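Local coordinates for protein response regulator receiver (Brucella melitensis biovar Abortus, PDB 4G97) that is a PhyR-type response regulator, pairing a sigma-factor-like domain with a receiver domain, and probably relays phosphorylation signals to the general stress response, at residues P9-P12 against Y13-F17; I144-E148 against P149-M153. All coordinates share one frame; numbering follows the deposited sequence.

Interaction 1: P9-P12 against Y13-F17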
loop_
_atom_site.group_PDB
_atom_site.type_symbol
_atom_site.label_atom_id
_atom_site.label_comp_id
_atom_site.label_asym_id
_atom_site.label_seq_id
_atom_site.Cartn_x
_atom_site.Cartn_y
_atom_site.Cartn_z
ATOM N N PRO A 9 3.850 -3.205 18.679
ATOM C CA PRO A 9 3.272 -4.162 17.716
ATOM C C PRO A 9 2.521 -3.535 16.554
ATOM O O PRO A 9 2.273 -4.228 15.564
ATOM C CB PRO A 9 2.310 -4.999 18.571
ATOM C CG PRO A 9 2.737 -4.782 19.966
ATOM C CD PRO A 9 3.239 -3.385 20.014
ATOM N N HIS A 10 2.129 -2.250 16.683
ATOM C CA HIS A 10 1.328 -1.573 15.671
ATOM C C HIS A 10 2.163 -0.768 14.641
ATOM O O HIS A 10 1.614 -0.319 13.628
ATOM C CB HIS A 10 0.234 -0.716 16.355
ATOM C CG HIS A 10 -0.601 -1.498 17.335
ATOM N ND1 HIS A 10 -1.430 -2.528 16.921
ATOM C CD2 HIS A 10 -0.659 -1.411 18.685
ATOM C CE1 HIS A 10 -1.976 -3.022 18.024
ATOM N NE2 HIS A 10 -1.560 -2.368 19.107
ATOM N N LEU A 11 3.474 -0.578 14.915
ATOM C CA LEU A 11 4.386 0.177 14.031
ATOM C C LEU A 11 4.503 -0.408 12.596
ATOM O O LEU A 11 4.421 0.373 11.647
ATOM C CB LEU A 11 5.773 0.363 14.674
ATOM C CG LEU A 11 5.849 1.266 15.907
ATOM C CD1 LEU A 11 7.255 1.170 16.546
ATOM C CD2 LEU A 11 5.564 2.740 15.535
ATOM N N PRO A 12 4.666 -1.740 12.384
ATOM C CA PRO A 12 4.740 -2.246 11.002
ATOM C C PRO A 12 3.568 -1.788 10.130
ATOM O O PRO A 12 3.800 -1.212 9.073
ATOM C CB PRO A 12 4.733 -3.769 11.192
ATOM C CG PRO A 12 5.426 -3.952 12.513
ATOM C CD PRO A 12 4.837 -2.850 13.349
ATOM N N TYR A 13 2.310 -1.990 10.598
ATOM C CA TYR A 13 1.128 -1.608 9.829
ATOM C C TYR A 13 0.981 -0.108 9.653
ATOM O O TYR A 13 0.352 0.335 8.684
ATOM C CB TYR A 13 -0.160 -2.252 10.387
ATOM C CG TYR A 13 -0.219 -3.750 10.169
ATOM C CD1 TYR A 13 0.483 -4.352 9.125
ATOM C CD2 TYR A 13 -1.009 -4.563 10.976
ATOM C CE1 TYR A 13 0.446 -5.725 8.926
ATOM C CE2 TYR A 13 -1.061 -5.942 10.778
ATOM C CZ TYR A 13 -0.323 -6.518 9.756
ATOM O OH TYR A 13 -0.374 -7.868 9.519
ATOM N N LEU A 14 1.512 0.678 10.596
ATOM C CA LEU A 14 1.450 2.133 10.468
ATOM C C LEU A 14 2.389 2.574 9.334
ATOM O O LEU A 14 2.036 3.482 8.586
ATOM C CB LEU A 14 1.764 2.834 11.795
ATOM C CG LEU A 14 1.767 4.378 11.772
ATOM C CD1 LEU A 14 0.370 4.941 11.629
ATOM C CD2 LEU A 14 2.466 4.948 13.014
ATOM N N ARG A 15 3.557 1.895 9.174
ATOM C CA ARG A 15 4.481 2.139 8.048
ATOM C C ARG A 15 3.772 1.752 6.739
ATOM O O ARG A 15 3.890 2.484 5.775
ATOM C CB ARG A 15 5.792 1.329 8.199
ATOM C CG ARG A 15 6.688 1.876 9.300
ATOM C CD ARG A 15 8.055 1.229 9.381
ATOM N NE ARG A 15 8.674 1.566 10.665
ATOM C CZ ARG A 15 8.619 0.804 11.755
ATOM N NH1 ARG A 15 8.062 -0.398 11.708
ATOM N NH2 ARG A 15 9.163 1.217 12.884
ATOM N N ARG A 16 3.015 0.623 6.708
ATOM C CA ARG A 16 2.281 0.225 5.503
ATOM C C ARG A 16 1.340 1.370 5.080
ATOM O O ARG A 16 1.373 1.823 3.920
ATOM C CB ARG A 16 1.479 -1.066 5.736
ATOM C CG ARG A 16 0.652 -1.466 4.491
ATOM C CD ARG A 16 -0.242 -2.671 4.724
ATOM N NE ARG A 16 -1.132 -2.444 5.867
ATOM C CZ ARG A 16 -1.731 -3.397 6.565
ATOM N NH1 ARG A 16 -1.588 -4.668 6.223
ATOM N NH2 ARG A 16 -2.481 -3.086 7.610
ATOM N N PHE A 17 0.557 1.875 6.054
ATOM C CA PHE A 17 -0.363 2.986 5.854
ATOM C C PHE A 17 0.401 4.245 5.390
ATOM O O PHE A 17 0.017 4.844 4.388
ATOM C CB PHE A 17 -1.129 3.255 7.155
ATOM C CG PHE A 17 -2.053 4.450 7.124
ATOM C CD1 PHE A 17 -3.179 4.461 6.299
ATOM C CD2 PHE A 17 -1.827 5.548 7.951
ATOM C CE1 PHE A 17 -4.029 5.567 6.271
ATOM C CE2 PHE A 17 -2.695 6.642 7.936
ATOM C CZ PHE A 17 -3.782 6.647 7.085
HETATM O O HOH W 1 1.397 -3.973 12.867
#
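Arg-15 reaches back along the helix to Leu-11, one turn earlier, and the two side chains cross at a slant. With its CG anti to the carbonyl carbon (chi1 -72°) and the chain extended as far as NE, Arg-15 carries its guanidinium toward the helix N terminus. There Arg-15 NH1 lies 3.8 Å from Leu-11 CB, and Arg-15 NH2 comes within 4.1 Å of Leu-11 CD1. NH1 is also hydrogen-bonded to the carbonyl of Leu-226, in a loop of the receiver part.

Tyr-13 and Arg-16 leave another side of the helix. Arg-16 NH2 stands 3.4 Å above the plane of the Tyr-13 ring, displaced toward its rim, and is also salt-bridged to Glu-105, a second tie that would limit the guanidinium's freedom to swing away from the ring.

The backbone turn is regular: Arg-15 N to Leu-11 O is 3.0 Å, with an N-H...O angle of 159°, and Arg-16 N to Pro-12 O is 3.1 Å. Leu-14 N still reaches His-10 O directly, at 3.2 Å; one step nearer the N terminus a water stands in for the direct bond, donating to Pro-9 O at 2.8 Å and accepting from Tyr-13 N at 3.1 Å. Pro-12 lacks an N-H, and proline in the first turn is common at helix N termini, here that of helix 11-22, which packs on helices 25-41 and 52-64 in the sigma2-like domain.

Interaction 2: I144-E148 against P149-M153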
loop_
_atom_site.group_PDB
_atom_site.type_symbol
_atom_site.label_atom_id
_atom_site.label_comp_id
_atom_site.label_asym_id
_atom_site.label_seq_id
_atom_site.Cartn_x
_atom_site.Cartn_y
_atom_site.Cartn_z
ATOM N N ILE A 144 1.281 -10.145 -13.562
ATOM C CA ILE A 144 1.115 -10.824 -12.277
ATOM C C ILE A 144 2.232 -11.843 -12.131
ATOM O O ILE A 144 2.398 -12.674 -13.012
ATOM C CB ILE A 144 -0.284 -11.493 -12.121
ATOM C CG1 ILE A 144 -1.410 -10.425 -12.196
ATOM C CG2 ILE A 144 -0.360 -12.306 -10.742
ATOM C CD1 ILE A 144 -2.830 -10.953 -12.292
ATOM N N ILE A 145 3.008 -11.773 -11.039
ATOM C CA ILE A 145 4.018 -12.782 -10.706
ATOM C C ILE A 145 3.440 -13.515 -9.494
ATOM O O ILE A 145 3.449 -12.992 -8.372
ATOM C CB ILE A 145 5.459 -12.280 -10.448
ATOM C CG1 ILE A 145 5.980 -11.395 -11.623
ATOM C CG2 ILE A 145 6.370 -13.509 -10.269
ATOM C CD1 ILE A 145 7.190 -10.599 -11.311
ATOM N N GLU A 146 2.860 -14.685 -9.744
ATOM C CA GLU A 146 2.192 -15.483 -8.718
ATOM C C GLU A 146 2.122 -16.952 -9.146
ATOM O O GLU A 146 1.573 -17.245 -10.206
ATOM C CB GLU A 146 0.777 -14.907 -8.437
ATOM C CG GLU A 146 -0.094 -15.748 -7.517
ATOM C CD GLU A 146 0.471 -15.874 -6.122
ATOM O OE1 GLU A 146 0.853 -16.998 -5.726
ATOM O OE2 GLU A 146 0.602 -14.827 -5.452
ATOM N N ASP A 147 2.668 -17.864 -8.317
ATOM C CA ASP A 147 2.684 -19.315 -8.597
ATOM C C ASP A 147 1.412 -20.080 -8.184
ATOM O O ASP A 147 1.186 -21.163 -8.714
ATOM C CB ASP A 147 3.926 -19.989 -7.983
ATOM C CG ASP A 147 3.984 -19.958 -6.464
ATOM O OD1 ASP A 147 3.361 -19.051 -5.856
ATOM O OD2 ASP A 147 4.676 -20.816 -5.885
ATOM N N GLU A 148 0.623 -19.553 -7.227
ATOM C CA GLU A 148 -0.615 -20.200 -6.754
ATOM C C GLU A 148 -1.779 -19.861 -7.687
ATOM O O GLU A 148 -2.249 -18.714 -7.685
ATOM C CB GLU A 148 -0.950 -19.829 -5.294
ATOM C CG GLU A 148 -0.345 -20.746 -4.238
ATOM C CD GLU A 148 -0.528 -22.247 -4.419
ATOM O OE1 GLU A 148 -1.680 -22.703 -4.613
ATOM O OE2 GLU A 148 0.495 -22.968 -4.376
ATOM N N PRO A 149 -2.231 -20.837 -8.516
ATOM C CA PRO A 149 -3.265 -20.531 -9.510
ATOM C C PRO A 149 -4.506 -19.805 -9.021
ATOM O O PRO A 149 -4.911 -18.826 -9.657
ATOM C CB PRO A 149 -3.526 -21.884 -10.166
ATOM C CG PRO A 149 -2.203 -22.588 -10.051
ATOM C CD PRO A 149 -1.745 -22.227 -8.678
ATOM N N LEU A 150 -5.065 -20.211 -7.868
ATOM C CA LEU A 150 -6.252 -19.547 -7.335
ATOM C C LEU A 150 -5.979 -18.098 -6.917
ATOM O O LEU A 150 -6.829 -17.242 -7.147
ATOM C CB LEU A 150 -6.904 -20.384 -6.212
ATOM C CG LEU A 150 -8.182 -19.859 -5.565
ATOM C CD1 LEU A 150 -9.328 -19.816 -6.558
ATOM C CD2 LEU A 150 -8.577 -20.737 -4.385
ATOM N N ILE A 151 -4.792 -17.816 -6.340
ATOM C CA ILE A 151 -4.418 -16.439 -5.963
ATOM C C ILE A 151 -4.248 -15.617 -7.262
ATOM O O ILE A 151 -4.821 -14.540 -7.360
ATOM C CB ILE A 151 -3.157 -16.378 -5.046
ATOM C CG1 ILE A 151 -3.393 -17.184 -3.744
ATOM C CG2 ILE A 151 -2.786 -14.900 -4.716
ATOM C CD1 ILE A 151 -2.100 -17.524 -2.901
ATOM N N ALA A 152 -3.519 -16.169 -8.264
ATOM C CA ALA A 152 -3.265 -15.543 -9.581
ATOM C C ALA A 152 -4.582 -15.150 -10.280
ATOM O O ALA A 152 -4.699 -14.018 -10.755
ATOM C CB ALA A 152 -2.454 -16.488 -10.461
ATOM N N MET A 153 -5.599 -16.053 -10.253
ATOM C CA MET A 153 -6.914 -15.795 -10.855
ATOM C C MET A 153 -7.715 -14.777 -10.086
ATOM O O MET A 153 -8.423 -13.988 -10.707
ATOM C CB MET A 153 -7.739 -17.085 -11.053
ATOM C CG MET A 153 -7.147 -18.061 -12.046
ATOM S SD MET A 153 -6.684 -17.324 -13.640
ATOM C CE MET A 153 -5.227 -18.284 -14.008
#
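Glu-148 O receives the N-H of Ala-152 at 2.9 Å, in a nearly straight bond (N-H...O 175°) that closes the first turn of helix 149-161. Glu-148 itself holds the N-cap position, and its own amide is taken by a neighbour: Glu-148 N donates to Glu-146 OE1 at 3.0 Å, and OE1 accepts through its anti lone pair, turned away from OE2. Glu-146 reaches that amide because CG is anti to the backbone N (chi1 173°) and the chain then bends at chi2.

This is the strand-loop-helix corner that opens the beta-alpha-beta unit of a CheY-like receiver, where Glu-146 and Asp-147 occupy the place of the usual acidic pair. Glu-146 OE2 lies close to the carboxylate of Asp-191, the predicted phosphorylation site, which is unmodified here.

The helix presses on this bent chain with two apolar groups. Ile-151 meets it at about a right angle, CG2 lying 3.5 Å from Glu-146 OE2, while Ala-152 CB sits 3.8 Å from Glu-146 CG. The other branch of Ile-151 reaches back along the turn, its CD1 3.5 Å from Glu-148 CB. Deeper in, Ile-144 CD1 approaches Ala-152 O at 3.9 Å, bringing the strand's side chain under the helix.

From the N terminus, interaction 1 comes first, at the start of helix 11-22, and interaction 2 follows more than a hundred residues later, where strand 141-145 passes into helix 149-161. Each joins consecutive segments, so each closes only a helical turn or a tight corner; the two stand in series and neither nest nor cross. The centres of interaction 1 and interaction 2 are about 26 Å apart and the nearest atoms of the two about 15 Å, so there is no direct touch. Interaction 1 belongs to the sigma-like part, interaction 2 to the receiver. The parts nevertheless meet beside residues 9-17: Pro-12 and Arg-16 also touch Leu-226, within the receiver's sequence range.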